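Local coordinates for protein putative NADH-depentdent flavin oxidoreductase (Cupriavidus metallidurans, PDB 5OCS) that is an ene-reductase of the Old Yellow Enzyme family, a flavoprotein that probably uses FMN and a nicotinamide cofactor to reduce activated alkenes, at residues 184-189 / 231-236; 206-211 / 247-252; 242-247 / 286-291. One frame throughout, in Å; residues are numbered along the deposited sequence.

Contact 1 of 3, residues 184-189 / 231-236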
loop_
_atom_site.group_PDB
_atom_site.type_symbol
_atom_site.label_atom_id
_atom_site.label_comp_id
_atom_site.label_asym_id
_atom_site.label_seq_id
_atom_site.Cartn_x
_atom_site.Cartn_y
_atom_site.Cartn_z
ATOM N N LEU D 184 -14.283 18.426 -20.104
ATOM C CA LEU D 184 -14.567 18.876 -21.464
ATOM C C LEU D 184 -15.841 18.294 -22.077
ATOM O O LEU D 184 -16.702 19.023 -22.654
ATOM C CB LEU D 184 -13.374 18.593 -22.382
ATOM C CG LEU D 184 -13.625 19.007 -23.824
ATOM C CD1 LEU D 184 -13.619 20.510 -23.916
ATOM C CD2 LEU D 184 -12.699 18.308 -24.831
ATOM N N LEU D 185 -15.961 16.972 -22.010
ATOM C CA LEU D 185 -17.121 16.322 -22.591
ATOM C C LEU D 185 -18.432 16.747 -21.929
ATOM O O LEU D 185 -19.420 17.033 -22.611
ATOM C CB LEU D 185 -16.949 14.836 -22.639
ATOM C CG LEU D 185 -16.293 14.331 -23.896
ATOM C CD1 LEU D 185 -15.057 15.077 -24.355
ATOM C CD2 LEU D 185 -16.005 12.848 -23.793
ATOM N N HIS D 186 -18.408 16.874 -20.605
ATOM C CA HIS D 186 -19.580 17.332 -19.857
ATOM C C HIS D 186 -19.953 18.802 -20.277
ATOM O O HIS D 186 -21.139 19.148 -20.371
ATOM C CB HIS D 186 -19.277 17.214 -18.371
ATOM C CG HIS D 186 -20.459 17.403 -17.470
ATOM N ND1 HIS D 186 -20.407 17.098 -16.124
ATOM C CD2 HIS D 186 -21.712 17.858 -17.694
ATOM C CE1 HIS D 186 -21.568 17.362 -15.558
ATOM N NE2 HIS D 186 -22.380 17.830 -16.490
ATOM N N GLN D 187 -18.932 19.622 -20.544
ATOM C CA GLN D 187 -19.125 20.989 -21.003
ATOM C C GLN D 187 -19.909 20.991 -22.309
ATOM O O GLN D 187 -20.744 21.855 -22.485
ATOM C CB GLN D 187 -17.809 21.730 -21.195
ATOM C CG GLN D 187 -17.114 22.011 -19.878
ATOM C CD GLN D 187 -15.611 22.206 -19.983
ATOM O OE1 GLN D 187 -15.121 22.782 -20.958
ATOM N NE2 GLN D 187 -14.867 21.787 -18.933
ATOM N N PHE D 188 -19.624 20.059 -23.214
ATOM C CA PHE D 188 -20.394 19.934 -24.440
ATOM C C PHE D 188 -21.806 19.463 -24.153
ATOM O O PHE D 188 -22.766 19.962 -24.781
ATOM C CB PHE D 188 -19.731 19.017 -25.464
ATOM C CG PHE D 188 -18.734 19.710 -26.352
ATOM C CD1 PHE D 188 -17.412 19.870 -25.949
ATOM C CD2 PHE D 188 -19.088 20.180 -27.614
ATOM C CE1 PHE D 188 -16.480 20.468 -26.774
ATOM C CE2 PHE D 188 -18.165 20.762 -28.438
ATOM C CZ PHE D 188 -16.851 20.935 -28.028
ATOM N N LEU D 189 -21.956 18.512 -23.230
ATOM C CA LEU D 189 -23.265 17.977 -22.901
ATOM C C LEU D 189 -24.202 19.049 -22.330
ATOM O O LEU D 189 -25.409 18.980 -22.530
ATOM C CB LEU D 189 -23.200 16.825 -21.909
ATOM C CG LEU D 189 -22.478 15.584 -22.466
ATOM C CD1 LEU D 189 -22.231 14.597 -21.357
ATOM C CD2 LEU D 189 -23.274 14.919 -23.572
ATOM N N ARG D 231 -17.903 7.591 -18.526
ATOM C CA ARG D 231 -18.301 8.086 -17.228
ATOM C C ARG D 231 -19.244 9.243 -17.456
ATOM O O ARG D 231 -18.892 10.149 -18.190
ATOM C CB ARG D 231 -17.058 8.594 -16.478
ATOM C CG ARG D 231 -17.310 9.179 -15.099
ATOM C CD ARG D 231 -17.806 8.150 -14.102
ATOM N NE ARG D 231 -17.552 8.605 -12.725
ATOM C CZ ARG D 231 -16.410 8.478 -12.049
ATOM N NH1 ARG D 231 -15.394 7.794 -12.543
ATOM N NH2 ARG D 231 -16.326 9.002 -10.834
ATOM N N VAL D 232 -20.434 9.197 -16.828
ATOM C CA VAL D 232 -21.468 10.212 -17.054
ATOM C C VAL D 232 -21.985 10.723 -15.737
ATOM O O VAL D 232 -22.187 9.946 -14.805
ATOM C CB VAL D 232 -22.657 9.632 -17.854
ATOM C CG1 VAL D 232 -23.723 10.707 -18.107
ATOM C CG2 VAL D 232 -22.192 9.035 -19.195
ATOM N N SER D 233 -22.194 12.044 -15.637
ATOM C CA SER D 233 -22.850 12.592 -14.456
ATOM C C SER D 233 -24.341 12.363 -14.526
ATOM O O SER D 233 -24.921 12.705 -15.532
ATOM C CB SER D 233 -22.615 14.098 -14.381
ATOM O OG SER D 233 -23.317 14.600 -13.257
ATOM N N ALA D 234 -24.967 11.799 -13.488
ATOM C CA ALA D 234 -26.407 11.511 -13.558
ATOM C C ALA D 234 -27.216 12.747 -13.904
ATOM O O ALA D 234 -28.173 12.663 -14.685
ATOM C CB ALA D 234 -26.888 10.934 -12.249
ATOM N N THR D 235 -26.858 13.861 -13.263
ATOM C CA THR D 235 -27.572 15.121 -13.416
ATOM C C THR D 235 -26.765 16.276 -12.804
ATOM O O THR D 235 -25.962 16.069 -11.888
ATOM C CB THR D 235 -28.986 15.058 -12.765
ATOM O OG1 THR D 235 -29.692 16.301 -12.982
ATOM C CG2 THR D 235 -28.929 14.788 -11.254
ATOM N N ASP D 236 -27.003 17.484 -13.300
ATOM C CA ASP D 236 -26.598 18.705 -12.618
ATOM C C ASP D 236 -27.559 18.962 -11.448
ATOM O O ASP D 236 -28.696 18.446 -11.401
ATOM C CB ASP D 236 -26.561 19.919 -13.561
ATOM C CG ASP D 236 -25.475 19.832 -14.628
ATOM O OD1 ASP D 236 -24.532 19.032 -14.511
ATOM O OD2 ASP D 236 -25.579 20.585 -15.600
#

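Contact 2 of 3, residues 206-211 / 247-252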
loop_
_atom_site.group_PDB
_atom_site.type_symbol
_atom_site.label_atom_id
_atom_site.label_comp_id
_atom_site.label_asym_id
_atom_site.label_seq_id
_atom_site.Cartn_x
_atom_site.Cartn_y
_atom_site.Cartn_z
ATOM N N ASN D 206 -27.387 17.505 -30.640
ATOM C CA ASN D 206 -26.190 18.287 -30.949
ATOM C C ASN D 206 -25.181 18.311 -29.807
ATOM O O ASN D 206 -23.973 18.282 -30.035
ATOM C CB ASN D 206 -26.537 19.728 -31.286
ATOM C CG ASN D 206 -27.170 19.881 -32.666
ATOM O OD1 ASN D 206 -27.429 18.902 -33.369
ATOM N ND2 ASN D 206 -27.439 21.121 -33.042
ATOM N N ARG D 207 -25.682 18.385 -28.584
ATOM C CA ARG D 207 -24.803 18.422 -27.396
ATOM C C ARG D 207 -24.096 17.080 -27.144
ATOM O O ARG D 207 -22.964 17.065 -26.656
ATOM C CB ARG D 207 -25.591 18.868 -26.172
ATOM C CG ARG D 207 -25.910 20.358 -26.249
ATOM C CD ARG D 207 -26.656 20.874 -25.043
ATOM N NE ARG D 207 -28.083 20.575 -25.106
ATOM C CZ ARG D 207 -28.762 19.789 -24.274
ATOM N NH1 ARG D 207 -28.156 19.129 -23.290
ATOM N NH2 ARG D 207 -30.093 19.649 -24.415
ATOM N N MET D 208 -24.741 15.979 -27.497
ATOM C CA MET D 208 -24.122 14.655 -27.320
ATOM C C MET D 208 -23.174 14.321 -28.459
ATOM O O MET D 208 -22.419 13.356 -28.350
ATOM C CB MET D 208 -25.201 13.586 -27.255
ATOM C CG MET D 208 -26.120 13.685 -26.063
ATOM S SD MET D 208 -27.224 12.290 -25.829
ATOM C CE MET D 208 -28.137 12.311 -27.383
ATOM N N ARG D 209 -23.257 15.059 -29.562
ATOM C CA ARG D 209 -22.546 14.733 -30.781
ATOM C C ARG D 209 -21.033 14.613 -30.581
ATOM O O ARG D 209 -20.464 13.620 -30.979
ATOM C CB ARG D 209 -22.824 15.774 -31.891
ATOM C CG ARG D 209 -22.347 15.372 -33.305
ATOM C CD ARG D 209 -22.723 16.408 -34.377
ATOM N NE ARG D 209 -24.135 16.795 -34.286
ATOM C CZ ARG D 209 -25.160 16.008 -34.626
ATOM N NH1 ARG D 209 -24.960 14.790 -35.121
ATOM N NH2 ARG D 209 -26.412 16.423 -34.455
ATOM N N PHE D 210 -20.385 15.622 -29.996
ATOM C CA PHE D 210 -18.928 15.561 -29.850
ATOM C C PHE D 210 -18.489 14.510 -28.824
ATOM O O PHE D 210 -17.576 13.702 -29.139
ATOM C CB PHE D 210 -18.346 16.927 -29.534
ATOM C CG PHE D 210 -16.831 16.949 -29.427
ATOM C CD1 PHE D 210 -16.025 16.548 -30.505
ATOM C CD2 PHE D 210 -16.207 17.290 -28.236
ATOM C CE1 PHE D 210 -14.639 16.577 -30.419
ATOM C CE2 PHE D 210 -14.802 17.330 -28.143
ATOM C CZ PHE D 210 -14.022 16.970 -29.236
ATOM N N PRO D 211 -19.130 14.461 -27.622
ATOM C CA PRO D 211 -18.817 13.339 -26.725
ATOM C C PRO D 211 -18.952 11.941 -27.392
ATOM O O PRO D 211 -18.098 11.057 -27.189
ATOM C CB PRO D 211 -19.847 13.492 -25.598
ATOM C CG PRO D 211 -19.990 14.984 -25.516
ATOM C CD PRO D 211 -19.939 15.482 -26.925
ATOM N N THR D 247 -28.798 11.856 -19.437
ATOM C CA THR D 247 -28.016 10.672 -19.085
ATOM C C THR D 247 -28.592 9.398 -19.712
ATOM O O THR D 247 -27.838 8.555 -20.217
ATOM C CB THR D 247 -27.940 10.527 -17.563
ATOM O OG1 THR D 247 -27.251 11.667 -17.095
ATOM C CG2 THR D 247 -27.175 9.321 -17.127
ATOM N N ILE D 248 -29.906 9.245 -19.636
ATOM C CA ILE D 248 -30.561 8.049 -20.175
ATOM C C ILE D 248 -30.412 8.021 -21.682
ATOM O O ILE D 248 -30.099 6.974 -22.239
ATOM C CB ILE D 248 -32.036 7.947 -19.715
ATOM C CG1 ILE D 248 -32.056 7.668 -18.222
ATOM C CG2 ILE D 248 -32.764 6.818 -20.456
ATOM C CD1 ILE D 248 -33.368 7.889 -17.534
ATOM N N ALA D 249 -30.599 9.167 -22.338
ATOM C CA ALA D 249 -30.493 9.230 -23.799
ATOM C C ALA D 249 -29.050 8.960 -24.259
ATOM O O ALA D 249 -28.784 8.250 -25.253
ATOM C CB ALA D 249 -30.979 10.583 -24.297
ATOM N N LEU D 250 -28.109 9.524 -23.512
ATOM C CA LEU D 250 -26.720 9.275 -23.814
ATOM C C LEU D 250 -26.366 7.759 -23.611
ATOM O O LEU D 250 -25.656 7.178 -24.447
ATOM C CB LEU D 250 -25.828 10.207 -22.995
ATOM C CG LEU D 250 -24.305 10.001 -23.168
ATOM C CD1 LEU D 250 -23.876 10.342 -24.581
ATOM C CD2 LEU D 250 -23.560 10.890 -22.172
ATOM N N SER D 251 -26.886 7.150 -22.560
ATOM C CA SER D 251 -26.606 5.738 -22.231
ATOM C C SER D 251 -27.200 4.816 -23.305
ATOM O O SER D 251 -26.543 3.863 -23.744
ATOM C CB SER D 251 -27.103 5.391 -20.865
ATOM O OG SER D 251 -26.442 6.196 -19.881
ATOM N N HIS D 252 -28.383 5.160 -23.820
ATOM C CA HIS D 252 -28.927 4.413 -24.995
ATOM C C HIS D 252 -27.991 4.512 -26.207
ATOM O O HIS D 252 -27.727 3.508 -26.899
ATOM C CB HIS D 252 -30.369 4.873 -25.408
ATOM C CG HIS D 252 -31.467 4.406 -24.491
ATOM N ND1 HIS D 252 -31.798 3.080 -24.328
ATOM C CD2 HIS D 252 -32.333 5.100 -23.721
ATOM C CE1 HIS D 252 -32.804 2.975 -23.481
ATOM N NE2 HIS D 252 -33.137 4.186 -23.083
#

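Contact 3 of 3, residues 242-247 / 286-291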
loop_
_atom_site.group_PDB
_atom_site.type_symbol
_atom_site.label_atom_id
_atom_site.label_comp_id
_atom_site.label_asym_id
_atom_site.label_seq_id
_atom_site.Cartn_x
_atom_site.Cartn_y
_atom_site.Cartn_z
ATOM N N TRP D 242 -27.381 19.680 -17.636
ATOM C CA TRP D 242 -27.474 18.243 -17.851
ATOM C C TRP D 242 -28.464 17.692 -16.839
ATOM O O TRP D 242 -28.622 18.248 -15.738
ATOM C CB TRP D 242 -26.077 17.619 -17.687
ATOM C CG TRP D 242 -25.985 16.215 -18.114
ATOM C CD1 TRP D 242 -25.658 15.163 -17.339
ATOM C CD2 TRP D 242 -26.229 15.682 -19.436
ATOM N NE1 TRP D 242 -25.671 14.009 -18.079
ATOM C CE2 TRP D 242 -26.036 14.288 -19.358
ATOM C CE3 TRP D 242 -26.602 16.247 -20.658
ATOM C CZ2 TRP D 242 -26.176 13.451 -20.451
ATOM C CZ3 TRP D 242 -26.754 15.410 -21.759
ATOM C CH2 TRP D 242 -26.524 14.030 -21.644
ATOM N N ASP D 243 -29.188 16.661 -17.239
ATOM C CA ASP D 243 -30.203 16.056 -16.403
ATOM C C ASP D 243 -30.285 14.548 -16.633
ATOM O O ASP D 243 -29.593 13.982 -17.505
ATOM C CB ASP D 243 -31.568 16.770 -16.575
ATOM C CG ASP D 243 -32.091 16.720 -18.001
ATOM O OD1 ASP D 243 -31.589 15.923 -18.824
ATOM O OD2 ASP D 243 -33.005 17.517 -18.318
ATOM N N ILE D 244 -31.066 13.902 -15.793
ATOM C CA ILE D 244 -31.180 12.420 -15.797
ATOM C C ILE D 244 -31.741 11.935 -17.143
ATOM O O ILE D 244 -31.352 10.887 -17.654
ATOM C CB ILE D 244 -32.002 11.911 -14.585
ATOM C CG1 ILE D 244 -31.967 10.384 -14.463
ATOM C CG2 ILE D 244 -33.467 12.341 -14.660
ATOM C CD1 ILE D 244 -30.596 9.755 -14.343
ATOM N N GLU D 245 -32.633 12.728 -17.746
ATOM C CA GLU D 245 -33.090 12.411 -19.090
ATOM C C GLU D 245 -31.966 12.402 -20.134
ATOM O O GLU D 245 -31.886 11.490 -20.983
ATOM C CB GLU D 245 -34.177 13.388 -19.521
ATOM C CG GLU D 245 -35.439 13.246 -18.684
ATOM C CD GLU D 245 -35.467 14.099 -17.425
ATOM O OE1 GLU D 245 -34.466 14.777 -17.066
ATOM O OE2 GLU D 245 -36.540 14.125 -16.768
ATOM N N GLY D 246 -31.092 13.395 -20.067
ATOM C CA GLY D 246 -29.933 13.386 -20.927
ATOM C C GLY D 246 -29.069 12.150 -20.703
ATOM O O GLY D 246 -28.598 11.526 -21.659
ATOM N N THR D 247 -28.798 11.856 -19.437
ATOM C CA THR D 247 -28.016 10.672 -19.085
ATOM C C THR D 247 -28.592 9.398 -19.712
ATOM O O THR D 247 -27.838 8.555 -20.217
ATOM C CB THR D 247 -27.940 10.527 -17.563
ATOM O OG1 THR D 247 -27.251 11.667 -17.095
ATOM C CG2 THR D 247 -27.175 9.321 -17.127
ATOM N N ALA D 286 -28.298 5.675 -10.880
ATOM C CA ALA D 286 -27.665 4.475 -11.437
ATOM C C ALA D 286 -28.729 3.373 -11.563
ATOM O O ALA D 286 -28.795 2.683 -12.570
ATOM C CB ALA D 286 -26.501 4.013 -10.558
ATOM N N GLN D 287 -29.594 3.268 -10.563
ATOM C CA GLN D 287 -30.678 2.276 -10.569
ATOM C C GLN D 287 -31.573 2.425 -11.799
ATOM O O GLN D 287 -31.942 1.442 -12.488
ATOM C CB GLN D 287 -31.478 2.360 -9.261
ATOM C CG GLN D 287 -32.533 1.265 -9.045
ATOM C CD GLN D 287 -33.818 1.442 -9.852
ATOM O OE1 GLN D 287 -34.185 2.547 -10.248
ATOM N NE2 GLN D 287 -34.460 0.333 -10.168
ATOM N N ARG D 288 -31.919 3.667 -12.091
ATOM C CA ARG D 288 -32.786 3.936 -13.205
ATOM C C ARG D 288 -32.075 3.693 -14.522
ATOM O O ARG D 288 -32.656 3.128 -15.420
ATOM C CB ARG D 288 -33.295 5.357 -13.152
ATOM C CG ARG D 288 -34.276 5.660 -14.278
ATOM C CD ARG D 288 -34.849 7.024 -14.038
ATOM N NE ARG D 288 -35.638 7.482 -15.172
ATOM C CZ ARG D 288 -36.145 8.702 -15.266
ATOM N NH1 ARG D 288 -35.960 9.567 -14.281
ATOM N NH2 ARG D 288 -36.838 9.043 -16.345
ATOM N N VAL D 289 -30.809 4.099 -14.643
ATOM C CA VAL D 289 -30.079 3.872 -15.892
ATOM C C VAL D 289 -29.926 2.371 -16.189
ATOM O O VAL D 289 -30.034 1.952 -17.335
ATOM C CB VAL D 289 -28.698 4.568 -15.887
ATOM C CG1 VAL D 289 -27.812 4.142 -17.047
ATOM C CG2 VAL D 289 -28.864 6.082 -15.913
ATOM N N LYS D 290 -29.653 1.596 -15.145
ATOM C CA LYS D 290 -29.589 0.146 -15.240
ATOM C C LYS D 290 -30.921 -0.446 -15.752
ATOM O O LYS D 290 -30.933 -1.243 -16.690
ATOM C CB LYS D 290 -29.248 -0.444 -13.887
ATOM C CG LYS D 290 -29.154 -1.976 -13.865
ATOM C CD LYS D 290 -28.559 -2.506 -12.567
ATOM C CE LYS D 290 -29.042 -3.928 -12.229
ATOM N NZ LYS D 290 -28.653 -4.878 -13.303
ATOM N N ALA D 291 -32.009 -0.064 -15.091
ATOM C CA ALA D 291 -33.315 -0.622 -15.403
ATOM C C ALA D 291 -33.740 -0.275 -16.815
ATOM O O ALA D 291 -34.252 -1.143 -17.515
ATOM C CB ALA D 291 -34.348 -0.144 -14.413
HETATM O O HOH W 1 -37.208 11.932 -15.550
#

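Contact 1 of 3, residues 184-189 / 231-236
H186, on the short helix 184-189, turns its imidazole onto S233 and D236 of 231-236. Its NE2 donates to OD1 of D236 at 3.2 Å; the N-H...O angle of 134° marks the bond as weak. OD1 lies at the ring edge, near the imidazole plane, and ring and carboxylate planes are 25° apart. The same ring also packs on S233: CE1 stands 3.6 Å from CB of S233, an oblique approach.

CG of H186 is anti to the backbone N (chi1 -169°), which carries the imidazole off the helix toward 231-236.

In the second shell, OD2 of D236 accepts from the backbone N of W242, its stronger polar partner, and this bond holds the acid; the W242 ring also meets the H186 ring. OG1 of T235 ties the backbone carbonyl of D236, reaching its O at 2.8 Å, in the carbonyl plane and on a lone pair.

R231 makes a salt bridge to E176 and a hydrogen bond to a citrate, probably from the crystallisation liquor; it binds FMN in this protein, though no FMN occupies the site of this chain here. Around the contact, helix 204-221 packs on L184, L185, F188 and L189, strand 262-265 flanks 228-233, and helix 244-256 lies against V232 and L189.

Contact 2 of 3, residues 206-211 / 247-252
M208 of helix 204-221 sets its sulfur against A249 and L250 of helix 244-256. SD lies 3.7 Å from CA of L250 and 3.8 Å from CB of the same residue, and it sits 4.4 Å from CB of A249. The thioether therefore rests on the backbone and first side-chain carbons of the second helix, while the CD1 methyl of L250 comes only to 4.1 Å. The CA atoms of M208 and L250, nearest across the segments, are 6.9 Å apart; A249, whose CB points toward the first helix, is small enough to be consistent with this.

M208 runs out with CG anti to its carbonyl carbon (chi1 -65°). Chi1 and chi2 carry SD to the second helix, and the bend at chi3 (-59°) sets only where CE goes. The CB of L250 leaves CA to one side, and with CG anti to the backbone N its CD1 still comes to SD. The interaction across the segments is apolar.

Within the segments, the side-chain bonds link residues of the same helix. NH2 of R209 gives a fairly straight bond to OD1 of N206 (2.9 Å, 164°), which lies in the guanidinium plane. On the other helix the O of T247 takes both N and OG of S251, from opposite faces of its carbonyl plane. Other bonds leave the segments: NH1 of R207 goes to O of L189, and OG1 of T247 to O of A234.

M208 also touches L189 of helix 184-189, which packs on P211 as well. F210 lies against helix 150-169, and I248 and S251 of helix 244-256 touch helix 284-293.

Contact 3 of 3, residues 242-247 / 286-291
In this TIM barrel, two outer helices, 244-256 and 284-293, lie side by side, and the contact joins the N-terminal turn of the first to the middle of the second. D243 is the N-cap of helix 244-256: its OD1 accepts from N of G246 at 2.9 Å, with an N-H...O angle of 158°.

The apolar part is small. CG2 of T247 meets CG2 of V289 at 3.8 Å, the two side chains crossing at about a right angle, while CD1 of I244 lies 4.4 Å from that V289 methyl. Toward the outside, NH1 of R288 comes obliquely to CG2 of I244 at 3.7 Å. R288 reaches this far because its chain is extended from CG to NE, with CG anti to the backbone N (chi1 -177°); its NE forms a salt bridge with E292.

G246 packs its CA on one face of the W242 ring, 3.5 Å above the plane and offset toward the rim. E245 and R288 do not touch directly, and a water bridges them: it donates to OE2 of E245 at 2.6 Å and accepts from NH1 of R288 at 3.0 Å, lying in the guanidinium plane.

All three contacts lie on the same side of the chain's centre. Contact 2 is buried and apolar, a sulfur resting on a helix; contacts 1 and 3 are partly buried and mix apolar packing with polar links, a weak direct bond in contact 1 and a water bridge in contact 3. Contact 1 alone involves a barrel strand; its segment 231-236 includes R231, though R231 does not touch 184-189. Helix 244-256 pairs with helix 204-221 in contact 2 and with helix 284-293 in contact 3. T247 lies in segments of both but makes its contact only in contact 3. W242 ties contact 3 to contact 1 through D236, while R207 ties contact 2 to it through L189.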